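Local coordinates for bifunctional GH43-CE protein (Bacteroides eggerthii, PDB 6MLY) that probably hydrolyses xylan-derived glycosidic linkages through its family 43 glycoside hydrolase part and carries a second, carbohydrate esterase part of the alpha/beta-hydrolase type, at residues A97-Y102 against D143-F148; C523-K528 against G657-Y662. All blocks are in the same frame, centred on the assembly; numbering follows the deposited sequence.

Contact 1: residues A97-Y102 against D143-F148; sequences ASCLRY and DHSFFF
Arg101 and Phe146 hold this contact together, the arginine reaching past the phenylalanine ring to the backbone behind it. Its CG lies anti to the carbonyl carbon (chi1 -60°), beside the ring, 3.5 Å from CE1 of Phe146, and the bend at chi2 then turns CD aside. The guanidinium grips a single acceptor side-on: NE donates to Phe146 O at 3.0 Å, nearly straight and in the carbonyl plane, and NH2 donates to the same oxygen at 3.2 Å from a direction tilted out of that plane. The oxygen lies close to the guanidinium plane, which the pair of hydrogen bonds helps to fix. NH2 has a further acceptor in Leu204 O, and over one guanidinium face comes CD2 of Phe147, 3.6 Å from NH2; that ring presents its edge, its plane 82° from the guanidinium. An alanine in place of Arg101 would probably leave Phe146 O without these two donors and Leu204 O without NH2, and open a gap beside the Phe146 ring. Cys99 meets the same ring obliquely, its SG anti to the backbone N and 4.0 Å from the ring centroid, a sulfur-aromatic contact. CB of Arg101 also meets the edge of the Phe148 ring at CE2. Phe121 meets Phe146 edge-to-face, and Ser145 OG is bonded to Leu204 N. Strands 99-102 and 145-148 run nearly parallel, 11° apart and 7.1 Å at closest approach; each pairs by its backbone within its own sheet, and side chains make the join. They are the first strands of two successive antiparallel sheets, as expected for neighbouring blades of the five-bladed beta-propeller of family 43, and Asp143, the predicted pKa-modulating residue, lies in the loop leading into the second.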
ATOM      1  N   ALA A  97     -25.533   0.630   8.173  1.00 74.76           N
ATOM      2  CA  ALA A  97     -26.390   1.318   7.201  1.00 73.39           C
ATOM      3  C   ALA A  97     -27.420   2.191   7.922  1.00 71.89           C
ATOM      4  O   ALA A  97     -28.105   1.738   8.835  1.00 73.03           O
ATOM      5  CB  ALA A  97     -27.071   0.315   6.304  1.00 75.30           C
ATOM      6  N   SER A  98     -27.499   3.452   7.487  1.00 69.82           N
ATOM      7  CA  SER A  98     -28.356   4.455   8.066  1.00 68.41           C
ATOM      8  C   SER A  98     -29.473   4.779   7.073  1.00 68.51           C
ATOM      9  O   SER A  98     -29.410   4.391   5.909  1.00 69.04           O
ATOM     10  CB  SER A  98     -27.572   5.694   8.445  1.00 66.79           C
ATOM     11  OG  SER A  98     -26.982   6.307   7.309  1.00 66.32           O
ATOM     12  N   CYS A  99     -30.484   5.493   7.573  1.00 68.35           N
ATOM     13  CA  CYS A  99     -31.640   5.923   6.811  1.00 68.95           C
ATOM     14  C   CYS A  99     -31.791   7.435   6.998  1.00 67.90           C
ATOM     15  O   CYS A  99     -31.912   7.898   8.133  1.00 67.91           O
ATOM     16  CB  CYS A  99     -32.881   5.178   7.289  1.00 69.93           C
ATOM     17  SG  CYS A  99     -34.320   5.376   6.208  1.00 71.39           S
ATOM     18  N   LEU A 100     -31.741   8.192   5.893  1.00 67.61           N
ATOM     19  CA  LEU A 100     -31.831   9.661   5.929  1.00 66.58           C
ATOM     20  C   LEU A 100     -33.111  10.121   5.218  1.00 67.32           C
ATOM     21  O   LEU A 100     -33.315   9.800   4.046  1.00 67.90           O
ATOM     22  CB  LEU A 100     -30.584  10.256   5.267  1.00 65.89           C
ATOM     23  CG  LEU A 100     -30.583  11.776   5.099  1.00 65.21           C
ATOM     24  CD1 LEU A 100     -30.672  12.481   6.443  1.00 64.32           C
ATOM     25  CD2 LEU A 100     -29.353  12.237   4.331  1.00 64.76           C
ATOM     26  N   ARG A 101     -33.939  10.894   5.935  1.00 67.12           N
ATOM     27  CA  ARG A 101     -35.230  11.415   5.428  1.00 67.83           C
ATOM     28  C   ARG A 101     -35.387  12.893   5.798  1.00 67.12           C
ATOM     29  O   ARG A 101     -34.718  13.386   6.712  1.00 66.19           O
ATOM     30  CB  ARG A 101     -36.426  10.665   6.019  1.00 68.70           C
ATOM     31  CG  ARG A 101     -36.446   9.174   5.731  1.00 69.69           C
ATOM     32  CD  ARG A 101     -36.564   8.869   4.248  1.00 70.84           C
ATOM     33  NE  ARG A 101     -36.883   7.449   4.048  1.00 72.01           N
ATOM     34  CZ  ARG A 101     -36.765   6.767   2.837  1.00 73.27           C
ATOM     35  NH1 ARG A 101     -36.318   7.341   1.700  1.00 73.46           N
ATOM     36  NH2 ARG A 101     -37.356   5.606   2.764  1.00 74.57           N
ATOM     37  N   TYR A 102     -36.290  13.570   5.078  1.00 67.70           N
ATOM     38  CA  TYR A 102     -36.721  14.937   5.364  1.00 67.29           C
ATOM     39  C   TYR A 102     -38.234  15.025   5.210  1.00 68.29           C
ATOM     40  O   TYR A 102     -38.747  14.787   4.124  1.00 69.38           O
ATOM     41  CB  TYR A 102     -36.103  15.936   4.390  1.00 67.28           C
ATOM     42  CG  TYR A 102     -36.646  17.341   4.476  1.00 66.96           C
ATOM     43  CD1 TYR A 102     -37.648  17.784   3.624  1.00 67.89           C
ATOM     44  CD2 TYR A 102     -36.127  18.244   5.388  1.00 65.88           C
ATOM     45  CE1 TYR A 102     -38.123  19.086   3.685  1.00 67.77           C
ATOM     46  CE2 TYR A 102     -36.594  19.546   5.466  1.00 65.69           C
ATOM     47  CZ  TYR A 102     -37.594  19.968   4.611  1.00 66.56           C
ATOM     48  OH  TYR A 102     -38.034  21.253   4.694  1.00 66.61           O
ATOM     49  N   ASP A 143     -30.644  -3.150   8.282  1.00 82.20           N
ATOM     50  CA  ASP A 143     -30.761  -2.376   7.043  1.00 82.43           C
ATOM     51  C   ASP A 143     -32.193  -1.858   6.905  1.00 82.90           C
ATOM     52  O   ASP A 143     -32.815  -2.003   5.851  1.00 85.06           O
ATOM     53  CB  ASP A 143     -30.404  -3.210   5.812  1.00 83.74           C
ATOM     54  CG  ASP A 143     -29.099  -3.967   5.936  1.00 83.54           C
ATOM     55  OD1 ASP A 143     -28.645  -4.169   7.080  1.00 83.02           O
ATOM     56  OD2 ASP A 143     -28.555  -4.351   4.888  1.00 84.85           O
ATOM     57  N   HIS A 144     -32.702  -1.277   7.995  1.00 82.05           N
ATOM     58  CA  HIS A 144     -34.055  -0.764   8.057  1.00 81.83           C
ATOM     59  C   HIS A 144     -34.158   0.505   7.206  1.00 80.44           C
ATOM     60  O   HIS A 144     -33.218   1.287   7.129  1.00 78.73           O
ATOM     61  CB  HIS A 144     -34.470  -0.513   9.514  1.00 81.20           C
ATOM     62  CG  HIS A 144     -33.695   0.564  10.201  1.00 79.79           C
ATOM     63  ND1 HIS A 144     -32.789   0.296  11.211  1.00 79.76           N
ATOM     64  CD2 HIS A 144     -33.686   1.906  10.036  1.00 78.46           C
ATOM     65  CE1 HIS A 144     -32.258   1.426  11.634  1.00 77.83           C
ATOM     66  NE2 HIS A 144     -32.788   2.428  10.929  1.00 76.81           N
ATOM     67  N   SER A 145     -35.322   0.694   6.582  1.00 80.81           N
ATOM     68  CA  SER A 145     -35.635   1.885   5.805  1.00 79.34           C
ATOM     69  C   SER A 145     -37.002   2.421   6.240  1.00 78.79           C
ATOM     70  O   SER A 145     -38.008   2.053   5.666  1.00 79.83           O
ATOM     71  CB  SER A 145     -35.594   1.581   4.327  1.00 80.67           C
ATOM     72  OG  SER A 145     -36.164   2.637   3.566  1.00 80.86           O
ATOM     73  N   PHE A 146     -37.004   3.274   7.273  1.00 76.65           N
ATOM     74  CA  PHE A 146     -38.217   3.919   7.786  1.00 76.53           C
ATOM     75  C   PHE A 146     -38.713   4.942   6.755  1.00 76.83           C
ATOM     76  O   PHE A 146     -37.923   5.429   5.931  1.00 75.35           O
ATOM     77  CB  PHE A 146     -37.968   4.548   9.162  1.00 74.68           C
ATOM     78  CG  PHE A 146     -37.184   5.835   9.151  1.00 73.31           C
ATOM     79  CD1 PHE A 146     -37.826   7.058   9.037  1.00 72.76           C
ATOM     80  CD2 PHE A 146     -35.801   5.832   9.268  1.00 72.34           C
ATOM     81  CE1 PHE A 146     -37.106   8.244   9.029  1.00 71.50           C
ATOM     82  CE2 PHE A 146     -35.083   7.019   9.262  1.00 70.97           C
ATOM     83  CZ  PHE A 146     -35.736   8.224   9.145  1.00 70.51           C
ATOM     84  N   PHE A 147     -40.019   5.251   6.823  1.00 77.77           N
ATOM     85  CA  PHE A 147     -40.731   6.005   5.792  1.00 78.12           C
ATOM     86  C   PHE A 147     -41.991   6.651   6.377  1.00 78.29           C
ATOM     87  O   PHE A 147     -42.766   5.987   7.068  1.00 79.81           O
ATOM     88  CB  PHE A 147     -41.115   5.071   4.643  1.00 79.98           C
ATOM     89  CG  PHE A 147     -41.686   5.760   3.429  1.00 81.41           C
ATOM     90  CD1 PHE A 147     -43.048   6.001   3.324  1.00 82.46           C
ATOM     91  CD2 PHE A 147     -40.862   6.164   2.390  1.00 81.53           C
ATOM     92  CE1 PHE A 147     -43.574   6.633   2.208  1.00 83.56           C
ATOM     93  CE2 PHE A 147     -41.390   6.790   1.270  1.00 82.71           C
ATOM     94  CZ  PHE A 147     -42.744   7.028   1.184  1.00 83.52           C
ATOM     95  N   PHE A 148     -42.194   7.938   6.062  1.00 77.28           N
ATOM     96  CA  PHE A 148     -43.418   8.687   6.392  1.00 76.86           C
ATOM     97  C   PHE A 148     -44.419   8.574   5.239  1.00 77.70           C
ATOM     98  O   PHE A 148     -44.163   9.072   4.145  1.00 77.63           O
ATOM     99  CB  PHE A 148     -43.108  10.166   6.632  1.00 75.33           C
ATOM    100  CG  PHE A 148     -42.063  10.424   7.682  1.00 74.21           C
ATOM    101  CD1 PHE A 148     -42.416  10.553   9.014  1.00 73.58           C
ATOM    102  CD2 PHE A 148     -40.724  10.530   7.337  1.00 73.73           C
ATOM    103  CE1 PHE A 148     -41.453  10.785   9.982  1.00 72.58           C
ATOM    104  CE2 PHE A 148     -39.760  10.762   8.306  1.00 72.62           C
ATOM    105  CZ  PHE A 148     -40.129  10.892   9.627  1.00 72.09           C
TER

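Contact 2: residues C523-K528 against G657-Y662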
ATOM      1  N   CYS A 523       5.844  -8.174 -12.002  1.00 84.68           N
ATOM      2  CA  CYS A 523       6.132  -9.458 -12.650  1.00 84.52           C
ATOM      3  C   CYS A 523       6.833  -9.200 -13.991  1.00 84.49           C
ATOM      4  O   CYS A 523       6.294  -8.506 -14.850  1.00 84.13           O
ATOM      5  CB  CYS A 523       4.853 -10.263 -12.869  1.00 87.24           C
ATOM      6  SG  CYS A 523       3.581  -9.989 -11.605  1.00 88.33           S
ATOM      7  N   TYR A 524       8.042  -9.748 -14.162  1.00 83.76           N
ATOM      8  CA  TYR A 524       8.818  -9.534 -15.400  1.00 83.59           C
ATOM      9  C   TYR A 524       8.588 -10.691 -16.382  1.00 86.14           C
ATOM     10  O   TYR A 524       8.852 -10.546 -17.577  1.00 88.65           O
ATOM     11  CB  TYR A 524      10.297  -9.275 -15.094  1.00 81.17           C
ATOM     12  CG  TYR A 524      11.027 -10.359 -14.342  1.00 79.94           C
ATOM     13  CD1 TYR A 524      11.466 -11.505 -14.983  1.00 80.13           C
ATOM     14  CD2 TYR A 524      11.322 -10.216 -12.996  1.00 79.21           C
ATOM     15  CE1 TYR A 524      12.157 -12.495 -14.302  1.00 80.19           C
ATOM     16  CE2 TYR A 524      12.020 -11.192 -12.303  1.00 79.19           C
ATOM     17  CZ  TYR A 524      12.439 -12.337 -12.957  1.00 79.75           C
ATOM     18  OH  TYR A 524      13.122 -13.302 -12.271  1.00 79.90           O
ATOM     19  N   ALA A 525       8.110 -11.832 -15.865  1.00 88.38           N
ATOM     20  CA  ALA A 525       7.460 -12.870 -16.662  1.00 91.39           C
ATOM     21  C   ALA A 525       5.944 -12.727 -16.488  1.00 94.30           C
ATOM     22  O   ALA A 525       5.497 -11.884 -15.703  1.00 99.95           O
ATOM     23  CB  ALA A 525       7.942 -14.231 -16.229  1.00 90.77           C
ATOM     24  N   ASP A 526       5.166 -13.548 -17.205  1.00 96.87           N
ATOM     25  CA  ASP A 526       3.692 -13.516 -17.123  1.00 98.86           C
ATOM     26  C   ASP A 526       3.226 -14.629 -16.173  1.00 94.83           C
ATOM     27  O   ASP A 526       2.533 -15.568 -16.584  1.00 94.56           O
ATOM     28  CB  ASP A 526       3.056 -13.616 -18.515  1.00103.30           C
ATOM     29  CG  ASP A 526       1.577 -13.244 -18.579  1.00104.90           C
ATOM     30  OD1 ASP A 526       1.183 -12.259 -17.918  1.00109.94           O
ATOM     31  OD2 ASP A 526       0.823 -13.934 -19.303  1.00109.25           O
ATOM     32  N   ASP A 527       3.611 -14.506 -14.898  1.00 92.84           N
ATOM     33  CA  ASP A 527       3.284 -15.481 -13.860  1.00 93.81           C
ATOM     34  C   ASP A 527       3.189 -14.761 -12.511  1.00 93.36           C
ATOM     35  O   ASP A 527       3.539 -13.583 -12.403  1.00 94.95           O
ATOM     36  CB  ASP A 527       4.303 -16.623 -13.821  1.00 94.44           C
ATOM     37  CG  ASP A 527       5.750 -16.185 -13.645  1.00 95.19           C
ATOM     38  OD1 ASP A 527       5.987 -15.184 -12.922  1.00 93.89           O
ATOM     39  OD2 ASP A 527       6.635 -16.852 -14.231  1.00 95.48           O
ATOM     40  N   LYS A 528       2.700 -15.487 -11.499  1.00 93.56           N
ATOM     41  CA  LYS A 528       2.508 -14.967 -10.137  1.00 93.62           C
ATOM     42  C   LYS A 528       3.718 -15.335  -9.264  1.00 91.55           C
ATOM     43  O   LYS A 528       3.938 -14.719  -8.220  1.00 89.35           O
ATOM     44  CB  LYS A 528       1.195 -15.494  -9.544  1.00 93.06           C
ATOM     45  N   GLY A 657      16.876 -18.558 -22.445  1.00 81.49           N
ATOM     46  CA  GLY A 657      15.623 -19.148 -21.958  1.00 83.28           C
ATOM     47  C   GLY A 657      14.398 -18.562 -22.641  1.00 84.66           C
ATOM     48  O   GLY A 657      14.517 -17.811 -23.609  1.00 86.73           O
ATOM     49  N   ASN A 658      13.215 -18.922 -22.124  1.00 86.04           N
ATOM     50  CA  ASN A 658      11.923 -18.486 -22.658  1.00 86.69           C
ATOM     51  C   ASN A 658      10.988 -18.110 -21.506  1.00 85.53           C
ATOM     52  O   ASN A 658       9.818 -18.488 -21.501  1.00 87.32           O
ATOM     53  CB  ASN A 658      11.250 -19.577 -23.493  1.00 88.64           C
ATOM     54  CG  ASN A 658      12.137 -20.099 -24.597  1.00 89.97           C
ATOM     55  OD1 ASN A 658      12.637 -19.322 -25.408  1.00 90.41           O
ATOM     56  ND2 ASN A 658      12.334 -21.406 -24.633  1.00 91.03           N
ATOM     57  N   VAL A 659      11.512 -17.351 -20.542  1.00 83.88           N
ATOM     58  CA  VAL A 659      10.823 -17.118 -19.288  1.00 82.65           C
ATOM     59  C   VAL A 659       9.641 -16.171 -19.538  1.00 84.06           C
ATOM     60  O   VAL A 659       8.484 -16.556 -19.327  1.00 86.49           O
ATOM     61  CB  VAL A 659      11.797 -16.600 -18.212  1.00 80.29           C
ATOM     62  CG1 VAL A 659      11.093 -16.243 -16.914  1.00 79.14           C
ATOM     63  CG2 VAL A 659      12.910 -17.607 -17.946  1.00 80.22           C
ATOM     64  N   GLY A 660       9.926 -14.956 -20.023  1.00 83.68           N
ATOM     65  CA  GLY A 660       8.904 -13.899 -20.166  1.00 82.70           C
ATOM     66  C   GLY A 660       8.149 -13.987 -21.483  1.00 84.09           C
ATOM     67  O   GLY A 660       7.985 -15.074 -22.047  1.00 84.99           O
ATOM     68  N   LEU A 661       7.681 -12.829 -21.963  1.00 83.78           N
ATOM     69  CA  LEU A 661       6.984 -12.723 -23.245  1.00 84.74           C
ATOM     70  C   LEU A 661       7.676 -11.680 -24.136  1.00 85.04           C
ATOM     71  O   LEU A 661       7.078 -11.179 -25.085  1.00 87.35           O
ATOM     72  CB  LEU A 661       5.517 -12.333 -23.009  1.00 85.00           C
ATOM     73  CG  LEU A 661       4.726 -13.181 -22.014  1.00 85.02           C
ATOM     74  CD1 LEU A 661       3.349 -12.577 -21.798  1.00 85.23           C
ATOM     75  CD2 LEU A 661       4.608 -14.624 -22.481  1.00 86.14           C
ATOM     76  N   TYR A 662       8.941 -11.368 -23.845  1.00 83.26           N
ATOM     77  CA  TYR A 662       9.690 -10.374 -24.608  1.00 82.76           C
ATOM     78  C   TYR A 662      11.006 -10.984 -25.086  1.00 82.73           C
ATOM     79  O   TYR A 662      12.073 -10.478 -24.756  1.00 82.07           O
ATOM     80  CB  TYR A 662       9.888  -9.118 -23.755  1.00 81.51           C
ATOM     81  CG  TYR A 662       8.633  -8.597 -23.098  1.00 81.02           C
ATOM     82  CD1 TYR A 662       8.328  -8.907 -21.780  1.00 80.20           C
ATOM     83  CD2 TYR A 662       7.745  -7.789 -23.791  1.00 81.41           C
ATOM     84  CE1 TYR A 662       7.183  -8.422 -21.165  1.00 79.80           C
ATOM     85  CE2 TYR A 662       6.595  -7.297 -23.192  1.00 81.40           C
ATOM     86  CZ  TYR A 662       6.310  -7.614 -21.874  1.00 80.39           C
ATOM     87  OH  TYR A 662       5.171  -7.142 -21.283  1.00 79.85           O
TER
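Two irregular loops of the alpha/beta-hydrolase esterase part meet here: residues 523-528, in the turn of the antiparallel hairpin formed by strands 518-523 and 533-537, and residues 657-662, in the connection between strands 651-654 and 671-675. The approach is closest in backbone terms at Ala525 and Gly660, whose CA atoms lie 3.9 Å apart; with no side chain on the glycine, the two backbones meet directly. To one side of this pair, the methyl of Ala525 rests on Val659, CB to CG1 at 3.8 Å; CG1 stands anti to the backbone N of Val659 (chi1 176°). Val659 also touches Ala603 of helix 596-610, carrying the apolar contact onto the helix, and it borders His532 as well. Tyr524 contributes its backbone rather than its ring: its O lies near the plane of the Tyr662 ring, at the edge, 4.5 Å from CE1. The Tyr524 ring packs against Phe607 of the same helix and its hydroxyl is hydrogen-bonded to Asn585 O, while Tyr662 touches Ala610 farther along. Helix 596-610 thus touches side chains of both loops. The hairpin turn has its own polar support in Asp527, whose OD2 is bonded to His532 ND1. At the more exposed margin Asp526 and Leu661 pass obliquely, and the aspartate meets the leucine mainly through CB: this atom of Asp526 lies 3.5 Å from CD1 of Leu661, with the carboxylate carbon CG 3.7 Å from that same methyl.

Overall arrangement
Contact 1 and contact 2 lie in different parts of one chain, their centres 53 Å apart and their nearest atoms about 35 Å apart. They follow in series: both segments of contact 1 fall in the family 43 glycoside hydrolase region, and contact 2 forms only in the later esterase part. Between them along the chain comes the concanavalin A-like region, with its antiparallel sheets. No sheet is common to the two. Contact 1 brings together two all-antiparallel sheets, whereas contact 2 joins loops around the mixed, largely parallel sheet and helix 596-610. This separation fits a modular enzyme whose two presumed activities reside in separate domains.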